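Local coordinates for exopolyphosphatase (Aquifex aeolicus, PDB 1T6C), which probably hydrolyses phosphoanhydride bonds, such as those of inorganic polyphosphate or guanosine pentaphosphate, and binds a calcium ion, at residues 69-74 and 108-113; 220-225 and 263-268; 175-180 and 189-194. All coordinates share one frame; numbering follows the deposited sequence. Where two conformers were deposited one is given.

The three contacts sit at different places in a two-sheet, actin-like chain. Contact 1 joins helix 60-79 to the C-terminal end of helix 99-109 and the loop after it, in the half built on the five-stranded sheet, while contacts 2 and 3 belong to the half built on the six-stranded sheet. Contacts 1 and 3 lie on opposite sides of the chain's centre, their own centres about 42 Å apart; the centres of contacts 2 and 3 are about 24 Å apart. The calcium ion, held by D144, G146, S149 and E151, is about 14 Å from the side chain of F194 in contact 3. In contact 2 a molecule of MPD, probably from the crystallisation liquor, lies about 4 Å from the F263 side chain.

Contact 1 (69-74 and 108-113); sequences VLKEYK and REVGLV
K74 NZ has two partners: a salt bridge to D78 OD1, one turn further along helix 60-79, and a water 2.6 Å from NZ that accepts from it. The same water donates to V110 O at 2.9 Å, so the ammonium reaches the V110 carbonyl through solvent. CG of K74 is anti to the backbone N (chi1 -177°), which brings CG to within 3.7 Å of V110 O, and bends further along the chain carry the charge to its two partners. The methylenes also come near L112, but that contact is doubtful because the leucine has two conformers.

K71, one turn back, makes a similar bridge with an extended chain. Its CE passes 3.6 Å from E109 O, and NZ donates a hydrogen bond to a second water at 2.7 Å, which in turn donates to E109 OE1. The other carboxylate oxygen of E109 is engaged by R105, so the glutamate serves both its own helix and this contact. Lysine suits both places, because its methylenes can lie along apolar groups while the ammonium reaches water or a carboxylate.

Between the two lysines sits V110. Its CG2 meets K71 CG at 3.9 Å, while CG1 rests against L70 O at 3.7 Å; a small branched residue suits a place so close to a helix backbone. L70 itself turns to I17, I19 and V24 of the sheet. G111 leaves the helix with phi 87°, where a CB would collide with the carbonyl oxygen before it. The chain can then lead into strand 114-116, completing a beta-alpha-beta crossover from strand 84-89 through helix 99-109, with helix 60-79 packed beside it on the sheet of this actin-like fold.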
loop_
_atom_site.group_PDB
_atom_site.type_symbol
_atom_site.label_atom_id
_atom_site.label_comp_id
_atom_site.label_asym_id
_atom_site.label_seq_id
_atom_site.Cartn_x
_atom_site.Cartn_y
_atom_site.Cartn_z
ATOM N N VAL A 69 7.238 -9.967 18.381
ATOM C CA VAL A 69 7.819 -9.100 17.344
ATOM C C VAL A 69 7.750 -7.635 17.780
ATOM O O VAL A 69 8.701 -6.868 17.593
ATOM C CB VAL A 69 7.094 -9.260 15.984
ATOM C CG1 VAL A 69 7.493 -8.149 15.025
ATOM C CG2 VAL A 69 7.392 -10.639 15.385
ATOM N N LEU A 70 6.622 -7.262 18.374
ATOM C CA LEU A 70 6.413 -5.893 18.807
ATOM C C LEU A 70 7.373 -5.558 19.945
ATOM O O LEU A 70 7.875 -4.449 20.004
ATOM C CB LEU A 70 4.939 -5.628 19.187
ATOM C CG LEU A 70 3.952 -5.679 18.041
ATOM C CD1 LEU A 70 2.526 -5.618 18.508
ATOM C CD2 LEU A 70 4.217 -4.533 17.042
ATOM N N LYS A 71 7.630 -6.506 20.852
ATOM C CA LYS A 71 8.622 -6.281 21.894
ATOM C C LYS A 71 10.007 -6.017 21.288
ATOM O O LYS A 71 10.709 -5.103 21.721
ATOM C CB LYS A 71 8.653 -7.444 22.902
ATOM C CG LYS A 71 7.409 -7.567 23.748
ATOM C CD LYS A 71 7.459 -8.839 24.613
ATOM C CE LYS A 71 6.420 -8.889 25.654
ATOM N NZ LYS A 71 6.566 -10.165 26.443
ATOM N N GLU A 72 10.369 -6.786 20.258
ATOM C CA GLU A 72 11.643 -6.624 19.580
ATOM C C GLU A 72 11.712 -5.264 18.898
ATOM O O GLU A 72 12.712 -4.582 19.007
ATOM C CB GLU A 72 11.852 -7.757 18.593
ATOM C CG GLU A 72 12.051 -9.067 19.344
ATOM C CD GLU A 72 11.873 -10.317 18.507
ATOM O OE1 GLU A 72 11.756 -10.204 17.260
ATOM O OE2 GLU A 72 11.868 -11.431 19.115
ATOM N N TYR A 73 10.604 -4.833 18.301
ATOM C CA TYR A 73 10.568 -3.507 17.683
ATOM C C TYR A 73 10.674 -2.416 18.724
ATOM O O TYR A 73 11.373 -1.446 18.527
ATOM C CB TYR A 73 9.302 -3.328 16.856
ATOM C CG TYR A 73 9.224 -4.150 15.580
ATOM C CD1 TYR A 73 10.310 -4.922 15.129
ATOM C CD2 TYR A 73 8.098 -4.093 14.795
ATOM C CE1 TYR A 73 10.209 -5.681 13.973
ATOM C CE2 TYR A 73 7.999 -4.784 13.637
ATOM C CZ TYR A 73 9.064 -5.585 13.221
ATOM O OH TYR A 73 8.942 -6.266 12.060
ATOM N N LYS A 74 10.022 -2.578 19.863
ATOM C CA LYS A 74 10.113 -1.573 20.915
ATOM C C LYS A 74 11.556 -1.448 21.456
ATOM O O LYS A 74 12.008 -0.362 21.765
ATOM C CB LYS A 74 9.123 -1.921 22.047
ATOM C CG LYS A 74 9.041 -0.906 23.198
ATOM C CD LYS A 74 8.723 0.520 22.740
ATOM C CE LYS A 74 8.339 1.435 23.932
ATOM N NZ LYS A 74 9.335 1.403 25.050
ATOM N N ARG A 108 -0.260 -3.227 27.568
ATOM C CA ARG A 108 0.213 -3.642 28.877
ATOM C C ARG A 108 1.592 -4.296 28.800
ATOM O O ARG A 108 2.435 -4.074 29.668
ATOM C CB ARG A 108 -0.777 -4.630 29.527
ATOM C CG ARG A 108 -2.192 -4.120 29.721
ATOM C CD ARG A 108 -2.414 -3.222 30.912
ATOM N NE ARG A 108 -1.839 -1.886 30.778
ATOM C CZ ARG A 108 -2.414 -0.879 30.125
ATOM N NH1 ARG A 108 -3.564 -1.038 29.496
ATOM N NH2 ARG A 108 -1.816 0.290 30.091
ATOM N N GLU A 109 1.818 -5.089 27.763
ATOM C CA GLU A 109 2.999 -5.963 27.671
ATOM C C GLU A 109 4.131 -5.396 26.824
ATOM O O GLU A 109 5.292 -5.772 27.002
ATOM C CB GLU A 109 2.590 -7.339 27.156
ATOM C CG GLU A 109 1.642 -8.044 28.112
ATOM C CD GLU A 109 1.018 -9.297 27.543
ATOM O OE1 GLU A 109 1.717 -9.982 26.782
ATOM O OE2 GLU A 109 -0.180 -9.563 27.836
ATOM N N VAL A 110 3.799 -4.489 25.894
ATOM C CA VAL A 110 4.786 -3.840 25.024
ATOM C C VAL A 110 4.968 -2.343 25.359
ATOM O O VAL A 110 6.024 -1.770 25.139
ATOM C CB VAL A 110 4.419 -4.020 23.517
ATOM C CG1 VAL A 110 5.520 -3.462 22.652
ATOM C CG2 VAL A 110 4.131 -5.488 23.182
ATOM N N GLY A 111 3.931 -1.692 25.884
ATOM C CA GLY A 111 4.040 -0.297 26.228
ATOM C C GLY A 111 3.719 0.626 25.083
ATOM O O GLY A 111 4.083 1.805 25.105
ATOM N N LEU A 112 2.942 0.108 24.137
ATOM C CA LEU A 112 2.656 0.785 22.876
ATOM C C LEU A 112 1.144 0.804 22.650
ATOM O O LEU A 112 0.489 -0.228 22.814
ATOM C CB LEU A 112 3.324 0.055 21.708
ATOM C CG LEU A 112 4.378 0.737 20.832
ATOM C CD1 LEU A 112 5.118 1.859 21.495
ATOM C CD2 LEU A 112 5.336 -0.342 20.338
ATOM N N VAL A 113 0.606 1.948 22.264
ATOM C CA VAL A 113 -0.749 2.036 21.712
ATOM C C VAL A 113 -0.709 1.793 20.204
ATOM O O VAL A 113 0.095 2.398 19.512
ATOM C CB VAL A 113 -1.413 3.408 22.011
ATOM C CG1 VAL A 113 -2.754 3.516 21.361
ATOM C CG2 VAL A 113 -1.568 3.573 23.517
HETATM O O HOH W 1 4.197 -10.488 27.678
HETATM O O HOH W 2 8.289 -0.477 26.446
#

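Contact 2 (220-225 and 263-268); sequences AALEYN and FRQVED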
loop_
_atom_site.group_PDB
_atom_site.type_symbol
_atom_site.label_atom_id
_atom_site.label_comp_id
_atom_site.label_asym_id
_atom_site.label_seq_id
_atom_site.Cartn_x
_atom_site.Cartn_y
_atom_site.Cartn_z
ATOM N N ALA A 220 6.651 -0.292 -12.994
ATOM C CA ALA A 220 7.685 0.680 -13.269
ATOM C C ALA A 220 9.043 0.013 -13.410
ATOM O O ALA A 220 9.795 0.320 -14.344
ATOM C CB ALA A 220 7.711 1.758 -12.191
ATOM N N ALA A 221 9.379 -0.926 -12.529
ATOM C CA ALA A 221 10.637 -1.659 -12.641
ATOM C C ALA A 221 10.700 -2.437 -13.949
ATOM O O ALA A 221 11.731 -2.495 -14.590
ATOM C CB ALA A 221 10.813 -2.608 -11.451
ATOM N N LEU A 222 9.604 -3.068 -14.344
ATOM C CA LEU A 222 9.565 -3.786 -15.624
ATOM C C LEU A 222 9.753 -2.835 -16.816
ATOM O O LEU A 222 10.620 -3.080 -17.698
ATOM C CB LEU A 222 8.248 -4.574 -15.741
ATOM C CG LEU A 222 8.047 -5.738 -14.776
ATOM C CD1 LEU A 222 6.637 -6.276 -14.884
ATOM C CD2 LEU A 222 9.046 -6.850 -15.053
ATOM N N GLU A 223 9.000 -1.742 -16.831
ATOM C CA GLU A 223 9.049 -0.785 -17.959
ATOM C C GLU A 223 10.440 -0.191 -18.159
ATOM O O GLU A 223 10.922 -0.092 -19.289
ATOM C CB GLU A 223 8.018 0.314 -17.775
ATOM C CG GLU A 223 8.049 1.369 -18.862
ATOM C CD GLU A 223 7.747 0.837 -20.243
ATOM O OE1 GLU A 223 7.106 -0.234 -20.382
ATOM O OE2 GLU A 223 8.165 1.489 -21.211
ATOM N N TYR A 224 11.101 0.126 -17.051
ATOM C CA TYR A 224 12.359 0.827 -17.054
ATOM C C TYR A 224 13.570 -0.073 -16.835
ATOM O O TYR A 224 14.675 0.432 -16.664
ATOM C CB TYR A 224 12.298 1.994 -16.075
ATOM C CG TYR A 224 11.338 3.045 -16.587
ATOM C CD1 TYR A 224 11.654 3.796 -17.722
ATOM C CD2 TYR A 224 10.064 3.217 -16.023
ATOM C CE1 TYR A 224 10.756 4.749 -18.223
ATOM C CE2 TYR A 224 9.174 4.168 -16.528
ATOM C CZ TYR A 224 9.529 4.934 -17.618
ATOM O OH TYR A 224 8.652 5.846 -18.161
ATOM N N ASN A 225 13.375 -1.392 -16.895
ATOM C CA ASN A 225 14.495 -2.343 -16.824
ATOM C C ASN A 225 15.316 -2.195 -15.573
ATOM O O ASN A 225 16.549 -2.210 -15.611
ATOM C CB ASN A 225 15.403 -2.205 -18.055
ATOM C CG ASN A 225 14.664 -2.396 -19.335
ATOM O OD1 ASN A 225 14.040 -3.422 -19.528
ATOM N ND2 ASN A 225 14.736 -1.405 -20.230
ATOM N N PHE A 263 9.553 -12.682 -16.072
ATOM C CA PHE A 263 9.807 -11.320 -15.594
ATOM C C PHE A 263 10.222 -11.412 -14.124
ATOM O O PHE A 263 9.378 -11.440 -13.226
ATOM C CB PHE A 263 8.555 -10.454 -15.772
ATOM C CG PHE A 263 8.186 -10.234 -17.212
ATOM C CD1 PHE A 263 7.059 -10.858 -17.766
ATOM C CD2 PHE A 263 8.965 -9.455 -18.020
ATOM C CE1 PHE A 263 6.736 -10.660 -19.102
ATOM C CE2 PHE A 263 8.627 -9.219 -19.356
ATOM C CZ PHE A 263 7.522 -9.847 -19.904
ATOM N N ARG A 264 11.536 -11.432 -13.908
ATOM C CA ARG A 264 12.135 -11.685 -12.597
ATOM C C ARG A 264 11.657 -10.771 -11.487
ATOM O O ARG A 264 11.615 -11.178 -10.328
ATOM C CB ARG A 264 13.651 -11.507 -12.698
ATOM C CG ARG A 264 14.339 -12.586 -13.428
ATOM C CD ARG A 264 15.841 -12.412 -13.465
ATOM N NE ARG A 264 16.331 -13.341 -14.478
ATOM C CZ ARG A 264 16.501 -14.629 -14.276
ATOM N NH1 ARG A 264 16.326 -15.152 -13.065
ATOM N NH2 ARG A 264 16.922 -15.386 -15.287
ATOM N N GLN A 265 11.279 -9.548 -11.828
ATOM C CA GLN A 265 10.846 -8.579 -10.826
ATOM C C GLN A 265 9.495 -8.913 -10.213
ATOM O O GLN A 265 9.184 -8.469 -9.104
ATOM C CB GLN A 265 10.829 -7.178 -11.423
ATOM C CG GLN A 265 12.208 -6.732 -11.877
ATOM C CD GLN A 265 12.413 -6.856 -13.378
ATOM O OE1 GLN A 265 12.038 -7.881 -13.997
ATOM N NE2 GLN A 265 12.955 -5.793 -13.994
ATOM N N VAL A 266 8.696 -9.709 -10.919
ATOM C CA VAL A 266 7.417 -10.178 -10.371
ATOM C C VAL A 266 7.619 -11.175 -9.245
ATOM O O VAL A 266 8.169 -12.249 -9.479
ATOM C CB VAL A 266 6.543 -10.817 -11.501
ATOM C CG1 VAL A 266 5.206 -11.265 -10.956
ATOM C CG2 VAL A 266 6.354 -9.776 -12.626
ATOM N N GLU A 267 7.181 -10.828 -8.040
ATOM C CA GLU A 267 7.227 -11.802 -6.940
ATOM C C GLU A 267 6.284 -12.953 -7.203
ATOM O O GLU A 267 5.142 -12.737 -7.586
ATOM C CB GLU A 267 6.843 -11.151 -5.623
ATOM C CG GLU A 267 7.859 -10.151 -5.124
ATOM C CD GLU A 267 7.366 -9.375 -3.926
ATOM O OE1 GLU A 267 6.217 -9.611 -3.443
ATOM O OE2 GLU A 267 8.140 -8.518 -3.469
ATOM N N ASP A 268 6.754 -14.175 -6.915
ATOM C CA ASP A 268 5.977 -15.418 -7.054
ATOM C C ASP A 268 4.599 -15.265 -6.406
ATOM O O ASP A 268 3.569 -15.639 -6.993
ATOM C CB ASP A 268 6.698 -16.583 -6.356
ATOM C CG ASP A 268 7.998 -17.005 -7.059
ATOM O OD1 ASP A 268 8.051 -16.949 -8.305
ATOM O OD2 ASP A 268 9.026 -17.415 -6.449
HETATM O O HOH W 3 12.478 -5.174 -17.147
#
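A Schellman motif closes helix 214-223, and A221 and L222 within it meet Q265 in a type I beta turn that runs from F263 to V266. N225, with positive phi (57°), is the C-prime residue of the motif: V226 N returns to A221 O, and N225 N makes a weak bond to L222 O. Q265 NE2 is hydrogen-bonded to V226 O and also donates a hydrogen bond to a water at 3.2 Å. That water donates to L222 O at 2.9 Å, and more weakly to N225 OD1. Glutamine fits because its amide can donate to V226 O and to the bridging water while its methylenes stay beside L222.

L222 carries the apolar half. The side chains of L222 and Q265 run past each other in opposite directions, with L222 CD2 only 3.3 Å from Q265 OE1. The same methyl lies 3.7 Å from F263 CB, leucine and phenylalanine crossing at about a right angle. L222 CG lies beside the backbone N (chi1 -67°), and CD1, extended beyond it (chi2 172°), reaches V266 CG2 at 4.2 Å. L222 also touches W247 and F251 of helix 241-251, and the F263 ring meets W247 edge-to-face. The amide stays at the border of these apolar groups: a Schellman-capped helix end packed on a beta turn that follows another helix.

Contact 3 (175-180 and 189-194); sequences ETFFKQ and KRFFEF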
loop_
_atom_site.group_PDB
_atom_site.type_symbol
_atom_site.label_atom_id
_atom_site.label_comp_id
_atom_site.label_asym_id
_atom_site.label_seq_id
_atom_site.Cartn_x
_atom_site.Cartn_y
_atom_site.Cartn_z
ATOM N N GLU A 175 -10.192 -13.996 -8.372
ATOM C CA GLU A 175 -11.036 -15.177 -8.183
ATOM C C GLU A 175 -12.398 -15.007 -8.847
ATOM O O GLU A 175 -12.982 -15.946 -9.399
ATOM C CB GLU A 175 -11.261 -15.426 -6.710
ATOM C CG GLU A 175 -12.016 -16.741 -6.429
ATOM C CD GLU A 175 -13.556 -16.644 -6.491
ATOM O OE1 GLU A 175 -14.143 -15.561 -6.278
ATOM O OE2 GLU A 175 -14.198 -17.675 -6.794
ATOM N N THR A 176 -12.943 -13.814 -8.761
ATOM C CA THR A 176 -14.291 -13.555 -9.232
ATOM C C THR A 176 -14.385 -13.651 -10.738
ATOM O O THR A 176 -15.309 -14.281 -11.281
ATOM C CB THR A 176 -14.735 -12.139 -8.780
ATOM O OG1 THR A 176 -14.915 -12.102 -7.349
ATOM C CG2 THR A 176 -16.055 -11.763 -9.422
ATOM N N PHE A 177 -13.459 -12.983 -11.425
ATOM C CA PHE A 177 -13.559 -12.849 -12.888
ATOM C C PHE A 177 -12.711 -13.837 -13.679
ATOM O O PHE A 177 -13.105 -14.230 -14.779
ATOM C CB PHE A 177 -13.168 -11.420 -13.290
ATOM C CG PHE A 177 -14.138 -10.393 -12.809
ATOM C CD1 PHE A 177 -15.423 -10.361 -13.332
ATOM C CD2 PHE A 177 -13.779 -9.448 -11.851
ATOM C CE1 PHE A 177 -16.352 -9.447 -12.868
ATOM C CE2 PHE A 177 -14.702 -8.556 -11.394
ATOM C CZ PHE A 177 -15.996 -8.547 -11.910
ATOM N N PHE A 178 -11.539 -14.167 -13.159
ATOM C CA PHE A 178 -10.531 -14.906 -13.914
ATOM C C PHE A 178 -10.619 -16.371 -13.545
ATOM O O PHE A 178 -9.804 -16.888 -12.793
ATOM C CB PHE A 178 -9.128 -14.341 -13.709
ATOM C CG PHE A 178 -8.965 -12.874 -14.074
ATOM C CD1 PHE A 178 -9.875 -12.189 -14.888
ATOM C CD2 PHE A 178 -7.840 -12.176 -13.630
ATOM C CE1 PHE A 178 -9.675 -10.860 -15.208
ATOM C CE2 PHE A 178 -7.638 -10.812 -13.980
ATOM C CZ PHE A 178 -8.545 -10.182 -14.766
ATOM N N LYS A 179 -11.607 -17.047 -14.118
ATOM C CA LYS A 179 -11.775 -18.466 -13.826
ATOM C C LYS A 179 -10.708 -19.314 -14.527
ATOM O O LYS A 179 -10.372 -20.379 -14.018
ATOM C CB LYS A 179 -13.169 -18.977 -14.189
ATOM C CG LYS A 179 -14.336 -18.139 -13.649
ATOM C CD LYS A 179 -14.354 -18.102 -12.159
ATOM C CE LYS A 179 -15.593 -17.375 -11.646
ATOM N NZ LYS A 179 -15.558 -17.216 -10.159
ATOM N N GLN A 180 -10.192 -18.838 -15.663
ATOM C CA GLN A 180 -9.029 -19.455 -16.321
ATOM C C GLN A 180 -7.745 -18.720 -15.960
ATOM O O GLN A 180 -7.766 -17.541 -15.591
ATOM C CB GLN A 180 -9.222 -19.464 -17.828
ATOM C CG GLN A 180 -10.468 -20.216 -18.264
ATOM C CD GLN A 180 -10.155 -21.609 -18.700
ATOM O OE1 GLN A 180 -9.961 -22.500 -17.870
ATOM N NE2 GLN A 180 -10.069 -21.808 -20.011
ATOM N N LYS A 189 -13.035 -8.862 -20.247
ATOM C CA LYS A 189 -14.075 -7.892 -20.577
ATOM C C LYS A 189 -14.978 -7.663 -19.381
ATOM O O LYS A 189 -15.310 -6.530 -19.058
ATOM C CB LYS A 189 -14.873 -8.407 -21.773
ATOM C CG LYS A 189 -16.055 -7.593 -22.179
ATOM C CD LYS A 189 -17.147 -8.522 -22.829
ATOM C CE LYS A 189 -17.862 -9.351 -21.817
ATOM N NZ LYS A 189 -18.999 -10.127 -22.444
ATOM N N ARG A 190 -15.428 -8.740 -18.748
ATOM C CA ARG A 190 -16.288 -8.586 -17.588
ATOM C C ARG A 190 -15.612 -7.812 -16.437
ATOM O O ARG A 190 -16.249 -7.019 -15.737
ATOM C CB ARG A 190 -16.738 -9.924 -17.079
ATOM C CG ARG A 190 -17.770 -10.589 -17.958
ATOM C CD ARG A 190 -18.322 -11.862 -17.341
ATOM N NE ARG A 190 -17.506 -13.065 -17.538
ATOM C CZ ARG A 190 -17.506 -13.790 -18.648
ATOM N NH1 ARG A 190 -16.757 -14.884 -18.745
ATOM N NH2 ARG A 190 -18.242 -13.428 -19.669
ATOM N N PHE A 191 -14.346 -8.151 -16.206
ATOM C CA PHE A 191 -13.508 -7.472 -15.217
ATOM C C PHE A 191 -13.488 -5.965 -15.513
ATOM O O PHE A 191 -13.733 -5.148 -14.617
ATOM C CB PHE A 191 -12.120 -8.109 -15.264
ATOM C CG PHE A 191 -11.010 -7.299 -14.686
ATOM C CD1 PHE A 191 -10.776 -7.281 -13.322
ATOM C CD2 PHE A 191 -10.116 -6.621 -15.520
ATOM C CE1 PHE A 191 -9.724 -6.558 -12.816
ATOM C CE2 PHE A 191 -9.050 -5.934 -15.004
ATOM C CZ PHE A 191 -8.859 -5.895 -13.661
ATOM N N PHE A 192 -13.240 -5.587 -16.756
ATOM C CA PHE A 192 -13.247 -4.159 -17.076
ATOM C C PHE A 192 -14.631 -3.499 -17.005
ATOM O O PHE A 192 -14.731 -2.324 -16.639
ATOM C CB PHE A 192 -12.573 -3.902 -18.437
ATOM C CG PHE A 192 -11.052 -3.950 -18.393
ATOM C CD1 PHE A 192 -10.351 -3.128 -17.529
ATOM C CD2 PHE A 192 -10.319 -4.793 -19.215
ATOM C CE1 PHE A 192 -8.938 -3.151 -17.476
ATOM C CE2 PHE A 192 -8.913 -4.827 -19.151
ATOM C CZ PHE A 192 -8.241 -4.004 -18.283
ATOM N N GLU A 193 -15.687 -4.208 -17.372
ATOM C CA GLU A 193 -17.030 -3.686 -17.203
ATOM C C GLU A 193 -17.272 -3.347 -15.731
ATOM O O GLU A 193 -17.893 -2.326 -15.406
ATOM C CB GLU A 193 -18.077 -4.694 -17.694
ATOM C CG GLU A 193 -18.108 -4.950 -19.184
ATOM C CD GLU A 193 -19.036 -6.113 -19.599
ATOM O OE1 GLU A 193 -19.535 -6.868 -18.735
ATOM O OE2 GLU A 193 -19.281 -6.267 -20.814
ATOM N N PHE A 194 -16.837 -4.236 -14.835
ATOM C CA PHE A 194 -17.017 -4.016 -13.411
ATOM C C PHE A 194 -16.220 -2.794 -12.976
ATOM O O PHE A 194 -16.718 -1.949 -12.232
ATOM C CB PHE A 194 -16.607 -5.260 -12.604
ATOM C CG PHE A 194 -16.409 -4.970 -11.153
ATOM C CD1 PHE A 194 -17.508 -4.790 -10.320
ATOM C CD2 PHE A 194 -15.153 -4.786 -10.633
ATOM C CE1 PHE A 194 -17.340 -4.477 -8.990
ATOM C CE2 PHE A 194 -14.975 -4.459 -9.294
ATOM C CZ PHE A 194 -16.072 -4.333 -8.461
HETATM O O HOH W 4 -15.726 -13.756 -15.474
#
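F177 lays one ring face on F191 CA, a CH-pi contact 3.8 Å from the centroid and close to the ring normal. CG of F177 is anti to the carbonyl carbon (chi1 -67°), which sets it beside F191 CA and CB. T176 CG2, from the same helix, lies 3.9 Å above the centre of the opposite face. The far end of F177 reaches the next turn of helix 185-199, where CZ is 3.4 Å from F194 CB; the two rings meet obliquely, their planes at 39°. F177 CD2 also lies at the edge of the F191 ring, in its plane. A flat, wide side chain suits this place, since both faces and the tip are used; an alanine here would probably open a gap between T176 and F191 and leave F194 CB without its neighbour. A water donates to F177 O at 2.8 Å and accepts from R190 NE.

F178, the first residue beyond helix 170-177, brings CZ 3.8 Å above one face of the F191 ring, toward its rim. Its CE1 touches F191 CB at 3.7 Å, with the ring planes inclined at 55°. F178 also touches P183 and L275. K179 then folds back, NZ bonding to E175 O at 3.0 Å near the helix end. Together these residues form an alpha-alpha hairpin whose helices meet through phenylalanines.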